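PDB 1TA9: glycerol dehydrogenase, which oxidises glycerol in its assimilation, probably to dihydroxyacetone with NAD(+) as electron acceptor and a zinc ion as cofactor. Local coordinates for residues D182-S187 against N209-D214; Q70-G75 against A297-S302; Q147-V152 against D159-I164. One frame throughout, in Å; residues are numbered along the deposited sequence.

Contact 1 (D182-S187 against N209-D214); sequences DAATSS and NLIFID. With K (potassium ion), chain J.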
loop_
_atom_site.group_PDB
_atom_site.type_symbol
_atom_site.label_atom_id
_atom_site.label_comp_id
_atom_site.label_asym_id
_atom_site.label_seq_id
_atom_site.Cartn_x
_atom_site.Cartn_y
_atom_site.Cartn_z
ATOM N N ASP B 182 -12.946 28.293 21.553
ATOM C CA ASP B 182 -11.598 28.143 22.096
ATOM C C ASP B 182 -11.056 29.466 22.634
ATOM O O ASP B 182 -9.845 29.681 22.682
ATOM C CB ASP B 182 -10.640 27.585 21.030
ATOM C CG ASP B 182 -10.698 28.359 19.724
ATOM O OD1 ASP B 182 -11.027 29.561 19.762
ATOM O OD2 ASP B 182 -10.400 27.771 18.655
ATOM N N ALA B 183 -11.955 30.347 23.061
ATOM C CA ALA B 183 -11.545 31.649 23.581
ATOM C C ALA B 183 -10.894 31.587 24.964
ATOM O O ALA B 183 -10.062 32.428 25.302
ATOM C CB ALA B 183 -12.746 32.587 23.624
ATOM N N ALA B 184 -11.269 30.587 25.753
ATOM C CA ALA B 184 -10.761 30.440 27.114
ATOM C C ALA B 184 -9.259 30.654 27.327
ATOM O O ALA B 184 -8.850 31.473 28.146
ATOM C CB ALA B 184 -11.175 29.070 27.667
ATOM N N THR B 185 -8.435 29.930 26.584
ATOM C CA THR B 185 -6.987 30.018 26.757
ATOM C C THR B 185 -6.274 31.185 26.093
ATOM O O THR B 185 -5.101 31.420 26.377
ATOM C CB THR B 185 -6.292 28.759 26.216
ATOM O OG1 THR B 185 -6.351 28.779 24.784
ATOM C CG2 THR B 185 -6.976 27.497 26.733
ATOM N N SER B 186 -6.962 31.917 25.223
ATOM C CA SER B 186 -6.313 32.992 24.480
ATOM C C SER B 186 -6.044 34.321 25.169
ATOM O O SER B 186 -6.680 34.681 26.164
ATOM C CB SER B 186 -7.082 33.265 23.186
ATOM O OG SER B 186 -8.262 33.997 23.447
ATOM N N SER B 187 -5.091 35.046 24.596
ATOM C CA SER B 187 -4.681 36.356 25.080
ATOM C C SER B 187 -5.478 37.409 24.326
ATOM O O SER B 187 -5.191 38.601 24.421
ATOM C CB SER B 187 -3.195 36.575 24.799
ATOM O OG SER B 187 -2.420 35.486 25.255
ATOM N N ASN B 209 -3.659 32.907 33.226
ATOM C CA ASN B 209 -2.770 32.010 33.945
ATOM C C ASN B 209 -3.255 30.574 34.079
ATOM O O ASN B 209 -2.471 29.635 33.937
ATOM C CB ASN B 209 -2.461 32.609 35.313
ATOM C CG ASN B 209 -1.941 34.030 35.207
ATOM O OD1 ASN B 209 -2.702 34.965 34.938
ATOM N ND2 ASN B 209 -0.639 34.199 35.390
ATOM N N LEU B 210 -4.544 30.403 34.343
ATOM C CA LEU B 210 -5.114 29.072 34.489
ATOM C C LEU B 210 -6.474 28.952 33.824
ATOM O O LEU B 210 -7.322 29.830 33.975
ATOM C CB LEU B 210 -5.277 28.719 35.977
ATOM C CG LEU B 210 -6.163 27.510 36.327
ATOM C CD1 LEU B 210 -5.485 26.213 35.919
ATOM C CD2 LEU B 210 -6.442 27.501 37.829
ATOM N N ILE B 211 -6.661 27.878 33.062
ATOM C CA ILE B 211 -7.953 27.590 32.444
ATOM C C ILE B 211 -8.389 26.384 33.273
ATOM O O ILE B 211 -7.709 25.359 33.301
ATOM C CB ILE B 211 -7.831 27.230 30.950
ATOM C CG1 ILE B 211 -7.798 28.507 30.092
ATOM C CG2 ILE B 211 -9.059 26.446 30.512
ATOM C CD1 ILE B 211 -6.813 29.564 30.530
ATOM N N PHE B 212 -9.514 26.529 33.963
ATOM C CA PHE B 212 -10.023 25.517 34.887
ATOM C C PHE B 212 -11.405 25.068 34.426
ATOM O O PHE B 212 -12.344 25.862 34.397
ATOM C CB PHE B 212 -10.071 26.172 36.277
ATOM C CG PHE B 212 -10.347 25.228 37.414
ATOM C CD1 PHE B 212 -9.872 23.925 37.403
ATOM C CD2 PHE B 212 -11.038 25.680 38.534
ATOM C CE1 PHE B 212 -10.083 23.080 38.499
ATOM C CE2 PHE B 212 -11.253 24.848 39.628
ATOM C CZ PHE B 212 -10.775 23.545 39.610
ATOM N N ILE B 213 -11.522 23.792 34.069
ATOM C CA ILE B 213 -12.783 23.258 33.559
ATOM C C ILE B 213 -13.340 22.085 34.347
ATOM O O ILE B 213 -12.650 21.087 34.556
ATOM C CB ILE B 213 -12.623 22.777 32.095
ATOM C CG1 ILE B 213 -12.052 23.901 31.234
ATOM C CG2 ILE B 213 -13.972 22.305 31.541
ATOM C CD1 ILE B 213 -11.727 23.470 29.819
ATOM N N ASP B 214 -14.595 22.202 34.772
ATOM C CA ASP B 214 -15.258 21.125 35.495
ATOM C C ASP B 214 -16.151 20.447 34.457
ATOM O O ASP B 214 -17.147 21.015 34.011
ATOM C CB ASP B 214 -16.091 21.689 36.653
ATOM C CG ASP B 214 -16.743 20.599 37.497
ATOM O OD1 ASP B 214 -16.879 20.798 38.726
ATOM O OD2 ASP B 214 -17.133 19.552 36.937
HETATM K K K J . -10.665 27.987 16.011
HETATM O O HOH W 1 -9.008 28.750 14.187
#
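Ile211 points out of strand 210-214 toward the turn at Ala184 and Thr185, and its longer branch does nearly all the touching. Its CG1 lies beside the backbone N and anti to the carbonyl carbon (chi1 -85°), which carries CG1 and CD1 toward the turn. The Thr185 side chain meets this branch at about a right angle, its methyl CG2 resting 3.6 Å from Ile211 CG1. With Thr185 OG1 lying between the backbone N and the carbonyl carbon (chi1 72°), the methyl is the arm offered to the isoleucine. Ala184 adds its CB, 4.2 Å from Ile211 CG1, and Ile211 CD1 bends round to 3.7 Å from Ala184 O, a contact of methyl on carbonyl rather than a polar bond. Were Ile211 cut back to an alanine, Thr185 CG2 and Ala184 CB would probably lose their partner and the turn its seat on the sheet.

The turn, type I from Ala183 to Ser186, is closed at Ala183 O. Ser186 N and Ser186 OG both bond to Ala183 O from the same face of its plane, at 3.1 Å and 3.0 Å respectively. Just before the turn, Asp182 OD2 binds the potassium ion at 2.7 Å and also bonds to Ser302 OG; Asp232, Ser235 and Thr236 share the ion. The apolar seat thus places the turn between the sheet and the metal site of an iron-containing alcohol dehydrogenase, where Asp182 probably also contacts substrate and Ser186 probably contacts NAD(+).

Contact 2 (Q70-G75 against A297-S302); sequences QKYVQG and ANTLMS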
loop_
_atom_site.group_PDB
_atom_site.type_symbol
_atom_site.label_atom_id
_atom_site.label_comp_id
_atom_site.label_asym_id
_atom_site.label_seq_id
_atom_site.Cartn_x
_atom_site.Cartn_y
_atom_site.Cartn_z
ATOM N N GLN B 70 -0.355 29.197 31.973
ATOM C CA GLN B 70 0.578 28.461 32.814
ATOM C C GLN B 70 0.060 27.067 33.152
ATOM O O GLN B 70 0.837 26.116 33.273
ATOM C CB GLN B 70 0.844 29.227 34.102
ATOM C CG GLN B 70 1.531 30.557 33.878
ATOM C CD GLN B 70 1.789 31.288 35.172
ATOM O OE1 GLN B 70 0.864 31.810 35.802
ATOM N NE2 GLN B 70 3.051 31.319 35.588
ATOM N N LYS B 71 -1.255 26.953 33.314
ATOM C CA LYS B 71 -1.868 25.674 33.653
ATOM C C LYS B 71 -3.241 25.521 33.007
ATOM O O LYS B 71 -3.976 26.496 32.841
ATOM C CB LYS B 71 -2.046 25.548 35.172
ATOM C CG LYS B 71 -0.771 25.615 35.998
ATOM C CD LYS B 71 0.018 24.318 35.951
ATOM C CE LYS B 71 1.151 24.361 36.971
ATOM N NZ LYS B 71 2.061 23.186 36.880
ATOM N N TYR B 72 -3.566 24.285 32.637
ATOM C CA TYR B 72 -4.865 23.948 32.070
ATOM C C TYR B 72 -5.290 22.732 32.874
ATOM O O TYR B 72 -4.593 21.722 32.886
ATOM C CB TYR B 72 -4.760 23.599 30.583
ATOM C CG TYR B 72 -6.035 23.023 30.007
ATOM C CD1 TYR B 72 -6.291 21.649 30.055
ATOM C CD2 TYR B 72 -6.997 23.850 29.429
ATOM C CE1 TYR B 72 -7.474 21.117 29.538
ATOM C CE2 TYR B 72 -8.178 23.331 28.914
ATOM C CZ TYR B 72 -8.413 21.963 28.969
ATOM O OH TYR B 72 -9.587 21.454 28.452
ATOM N N VAL B 73 -6.416 22.845 33.569
ATOM C CA VAL B 73 -6.907 21.761 34.416
ATOM C C VAL B 73 -8.330 21.401 34.031
ATOM O O VAL B 73 -9.203 22.264 34.003
ATOM C CB VAL B 73 -6.877 22.178 35.899
ATOM C CG1 VAL B 73 -7.373 21.036 36.782
ATOM C CG2 VAL B 73 -5.462 22.588 36.286
ATOM N N GLN B 74 -8.553 20.120 33.752
ATOM C CA GLN B 74 -9.858 19.622 33.329
ATOM C C GLN B 74 -10.238 18.316 34.044
ATOM O O GLN B 74 -9.483 17.344 34.021
ATOM C CB GLN B 74 -9.814 19.392 31.816
ATOM C CG GLN B 74 -11.036 18.743 31.216
ATOM C CD GLN B 74 -10.789 18.285 29.791
ATOM O OE1 GLN B 74 -10.239 19.028 28.977
ATOM N NE2 GLN B 74 -11.199 17.058 29.478
ATOM N N GLY B 75 -11.412 18.290 34.668
ATOM C CA GLY B 75 -11.836 17.081 35.354
ATOM C C GLY B 75 -13.262 17.165 35.864
ATOM O O GLY B 75 -13.794 18.255 36.061
ATOM N N ALA B 297 -9.926 19.015 23.194
ATOM C CA ALA B 297 -9.712 19.477 21.825
ATOM C C ALA B 297 -10.347 20.848 21.592
ATOM O O ALA B 297 -9.745 21.728 20.971
ATOM C CB ALA B 297 -10.284 18.465 20.836
ATOM N N ASN B 298 -11.562 21.024 22.098
ATOM C CA ASN B 298 -12.286 22.279 21.937
ATOM C C ASN B 298 -11.670 23.438 22.706
ATOM O O ASN B 298 -11.796 24.594 22.305
ATOM C CB ASN B 298 -13.735 22.121 22.415
ATOM C CG ASN B 298 -14.604 21.374 21.427
ATOM O OD1 ASN B 298 -14.119 20.836 20.433
ATOM N ND2 ASN B 298 -15.903 21.334 21.702
ATOM N N THR B 299 -11.019 23.128 23.819
ATOM C CA THR B 299 -10.452 24.162 24.674
ATOM C C THR B 299 -8.939 24.320 24.594
ATOM O O THR B 299 -8.444 25.331 24.099
ATOM C CB THR B 299 -10.849 23.904 26.141
ATOM O OG1 THR B 299 -12.210 23.450 26.186
ATOM C CG2 THR B 299 -10.740 25.186 26.957
ATOM N N LEU B 300 -8.205 23.326 25.080
ATOM C CA LEU B 300 -6.745 23.401 25.067
ATOM C C LEU B 300 -6.116 23.312 23.680
ATOM O O LEU B 300 -5.375 24.211 23.270
ATOM C CB LEU B 300 -6.149 22.304 25.956
ATOM C CG LEU B 300 -4.620 22.235 26.055
ATOM C CD1 LEU B 300 -4.074 23.493 26.723
ATOM C CD2 LEU B 300 -4.227 21.001 26.849
ATOM N N MET B 301 -6.408 22.238 22.952
ATOM C CA MET B 301 -5.820 22.055 21.627
ATOM C C MET B 301 -6.203 23.150 20.637
ATOM O O MET B 301 -5.340 23.762 20.001
ATOM C CB MET B 301 -6.204 20.688 21.063
ATOM C CG MET B 301 -5.686 19.512 21.876
ATOM S SD MET B 301 -6.213 17.963 21.139
ATOM C CE MET B 301 -7.086 17.161 22.525
ATOM N N SER B 302 -7.494 23.398 20.493
ATOM C CA SER B 302 -7.924 24.428 19.567
ATOM C C SER B 302 -7.357 25.786 19.991
ATOM O O SER B 302 -6.923 26.578 19.153
ATOM C CB SER B 302 -9.448 24.472 19.507
ATOM O OG SER B 302 -9.870 25.303 18.444
#
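The flat ring of Tyr72 lies against the helix at Leu300, whose CB sits almost exactly over the ring centre. This CH-pi contact measures 3.7 Å from Leu300 CB to the centroid of the Tyr72 ring, only 10° off the ring normal. Leu300 CD1 lies 3.9 Å from Tyr72 CG, and Leu300 CD2 is 3.9 Å from Tyr72 CD1. The leucine CG stands anti to its own nitrogen (chi1 180°), which lays the two methyls over the inner end of the ring, by CG. One face of the tyrosine is therefore closely packed.

The rim is touched at fewer points but no less closely. Thr299 comes in at about a right angle and offers CG2 at the ring edge, in plane, 3.7 Å from Tyr72 CE2, while Thr299 CB lies 3.6 Å from Tyr72 OH. The threonine hydroxyl turns back to Val295 O one helical turn earlier. Tyr72 OH donates instead to a lone pair of Gln74 OE1 at 2.6 Å, in the carbonyl plane. The loose part is Gln74, which stays clear of segment 297-302 yet is gripped at both ends of its amide, OE1 by the phenol and NE2 by Glu292 O. No solvent side appears here, since all three touching residues are buried.

Within the helix, Ser302 N reaches Ala297 O at 2.8 Å across a wider pi-type turn. Ala297 and Met301 pack on helix 258-284, Asn298 and Ser302 on helix 223-245. Strand 71-75 pairs in parallel with strand 210-214 and, on its other edge, antiparallel with a strand of a second subunit, so the sheet runs on across the interface.

Contact 3 (Q147-V152 against D159-I164); sequences QVIIGV and DSAKYI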
loop_
_atom_site.group_PDB
_atom_site.type_symbol
_atom_site.label_atom_id
_atom_site.label_comp_id
_atom_site.label_asym_id
_atom_site.label_seq_id
_atom_site.Cartn_x
_atom_site.Cartn_y
_atom_site.Cartn_z
ATOM N N GLN B 147 -5.844 39.127 45.109
ATOM C CA GLN B 147 -4.686 38.471 44.510
ATOM C C GLN B 147 -4.930 37.870 43.127
ATOM O O GLN B 147 -3.986 37.661 42.362
ATOM C CB GLN B 147 -4.185 37.362 45.433
ATOM C CG GLN B 147 -3.779 37.816 46.823
ATOM C CD GLN B 147 -3.375 36.647 47.697
ATOM O OE1 GLN B 147 -4.195 35.788 48.019
ATOM N NE2 GLN B 147 -2.104 36.600 48.075
ATOM N N VAL B 148 -6.186 37.586 42.806
ATOM C CA VAL B 148 -6.499 36.985 41.518
ATOM C C VAL B 148 -7.957 37.208 41.130
ATOM O O VAL B 148 -8.828 37.346 41.990
ATOM C CB VAL B 148 -6.213 35.461 41.546
ATOM C CG1 VAL B 148 -7.148 34.774 42.541
ATOM C CG2 VAL B 148 -6.383 34.864 40.157
ATOM N N ILE B 149 -8.210 37.248 39.827
ATOM C CA ILE B 149 -9.554 37.443 39.307
ATOM C C ILE B 149 -10.000 36.128 38.676
ATOM O O ILE B 149 -9.336 35.614 37.778
ATOM C CB ILE B 149 -9.585 38.544 38.223
ATOM C CG1 ILE B 149 -8.959 39.836 38.763
ATOM C CG2 ILE B 149 -11.018 38.793 37.775
ATOM C CD1 ILE B 149 -9.696 40.441 39.935
ATOM N N ILE B 150 -11.120 35.590 39.150
ATOM C CA ILE B 150 -11.643 34.334 38.628
ATOM C C ILE B 150 -12.938 34.544 37.849
ATOM O O ILE B 150 -13.959 34.937 38.419
ATOM C CB ILE B 150 -11.929 33.335 39.768
ATOM C CG1 ILE B 150 -10.699 33.196 40.664
ATOM C CG2 ILE B 150 -12.317 31.983 39.185
ATOM C CD1 ILE B 150 -10.913 32.280 41.860
ATOM N N GLY B 151 -12.888 34.280 36.547
ATOM C CA GLY B 151 -14.064 34.424 35.706
ATOM C C GLY B 151 -14.694 33.067 35.451
ATOM O O GLY B 151 -14.031 32.154 34.958
ATOM N N VAL B 152 -15.975 32.927 35.782
ATOM C CA VAL B 152 -16.673 31.660 35.595
ATOM C C VAL B 152 -17.885 31.821 34.679
ATOM O O VAL B 152 -18.815 32.558 35.002
ATOM C CB VAL B 152 -17.161 31.094 36.953
ATOM C CG1 VAL B 152 -17.675 29.669 36.772
ATOM C CG2 VAL B 152 -16.038 31.135 37.974
ATOM N N ASP B 159 -14.019 37.232 29.141
ATOM C CA ASP B 159 -13.317 38.409 28.651
ATOM C C ASP B 159 -13.324 39.533 29.679
ATOM O O ASP B 159 -12.364 40.296 29.779
ATOM C CB ASP B 159 -13.922 38.881 27.329
ATOM C CG ASP B 159 -13.560 37.966 26.178
ATOM O OD1 ASP B 159 -12.362 37.647 26.040
ATOM O OD2 ASP B 159 -14.461 37.566 25.415
ATOM N N SER B 160 -14.403 39.632 30.446
ATOM C CA SER B 160 -14.496 40.660 31.474
ATOM C C SER B 160 -13.443 40.381 32.547
ATOM O O SER B 160 -12.806 41.302 33.066
ATOM C CB SER B 160 -15.896 40.661 32.098
ATOM O OG SER B 160 -16.876 41.049 31.147
ATOM N N ALA B 161 -13.256 39.103 32.861
ATOM C CA ALA B 161 -12.280 38.696 33.865
ATOM C C ALA B 161 -10.855 39.032 33.427
ATOM O O ALA B 161 -10.052 39.520 34.224
ATOM C CB ALA B 161 -12.403 37.200 34.136
ATOM N N LYS B 162 -10.548 38.769 32.160
ATOM C CA LYS B 162 -9.222 39.044 31.619
ATOM C C LYS B 162 -8.943 40.540 31.629
ATOM O O LYS B 162 -7.836 40.977 31.945
ATOM C CB LYS B 162 -9.109 38.511 30.185
ATOM C CG LYS B 162 -9.198 36.995 30.071
ATOM C CD LYS B 162 -9.150 36.540 28.619
ATOM C CE LYS B 162 -9.359 35.031 28.515
ATOM N NZ LYS B 162 -9.334 34.540 27.102
ATOM N N TYR B 163 -9.957 41.322 31.275
ATOM C CA TYR B 163 -9.830 42.774 31.243
ATOM C C TYR B 163 -9.529 43.321 32.635
ATOM O O TYR B 163 -8.570 44.068 32.826
ATOM C CB TYR B 163 -11.120 43.403 30.714
ATOM C CG TYR B 163 -11.125 44.915 30.775
ATOM C CD1 TYR B 163 -10.406 45.674 29.849
ATOM C CD2 TYR B 163 -11.824 45.587 31.776
ATOM C CE1 TYR B 163 -10.384 47.068 29.923
ATOM C CE2 TYR B 163 -11.809 46.977 31.859
ATOM C CZ TYR B 163 -11.087 47.711 30.930
ATOM O OH TYR B 163 -11.076 49.086 31.010
ATOM N N ILE B 164 -10.353 42.948 33.607
ATOM C CA ILE B 164 -10.174 43.416 34.978
ATOM C C ILE B 164 -8.818 43.000 35.544
ATOM O O ILE B 164 -8.114 43.809 36.149
ATOM C CB ILE B 164 -11.303 42.882 35.888
ATOM C CG1 ILE B 164 -12.649 43.406 35.386
ATOM C CG2 ILE B 164 -11.063 43.306 37.336
ATOM C CD1 ILE B 164 -13.851 42.814 36.094
#
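Ala161 presses its CB onto bare backbone, 3.6 Å from Gly151 CA, and there helix and strand come closest. The approach leaves no room for a side chain on Gly151: a CB there would fall 2.5 Å from Ala161 CB, a clear clash. Two residues back along the strand, Ile149 supplies the bulk. Its CG2 lies over the same helical residue, 3.8 Å from Ala161 O and 4.2 Å from Ala161 CB. The other branch runs on to the next helical turn, where Ile149 CD1 meets Ile164 CG2 at 4.1 Å. The two isoleucines cross at about a right angle and touch methyl to methyl. In Ile149, CG2 stands anti to the backbone N while CG1 lies beside it (chi1 -54°), an arrangement that divides the side chain between Ala161 and Ile164.

Further out, regular helical bonds hold these residues in step, among them Ile164 N to Ser160 O at 3.0 Å. The axes of strand 148-152 and helix 159-164 approach to 7.4 Å and run almost antiparallel, at 169°, as expected where a chain leaves a strand and returns along a helix. Lys162, pointing away from the strand, bonds through NZ to Ser186 O.

Asp159 and Gly155 to Met158, at the N-terminal end of helix 155-167, probably bind NAD(+), and the packing starts just past them, at Ala161. Helix 155-167 leads on to strand 172-176 in a beta-alpha-beta unit; strand 148-153 lies in the parallel sheet between strands 93-98 and 172-176, and helix 132-139 flanks the helix on the side of Ser160, Tyr163 and Ile164.

Overall arrangement
From the N terminus, the chain first lays down strand 71-75, which waits more than 220 residues for its partner on helix 289-307. Inside that long loop contact 3 closes first, with only six residues between segments 147-152 and 159-164. Contact 1 follows in series, bringing the chain back to the sheet after an antiparallel strand pair, 188-192 and 198-203. Helix 289-307 finally closes contact 2 around both; none cross. All three reach the same parallel sheet, and strands 71-75 and 210-214 are neighbours in it, so contacts 1 and 2 adjoin directly. Contact 2 ties the nucleotide-binding sheet to the helical part of the chain.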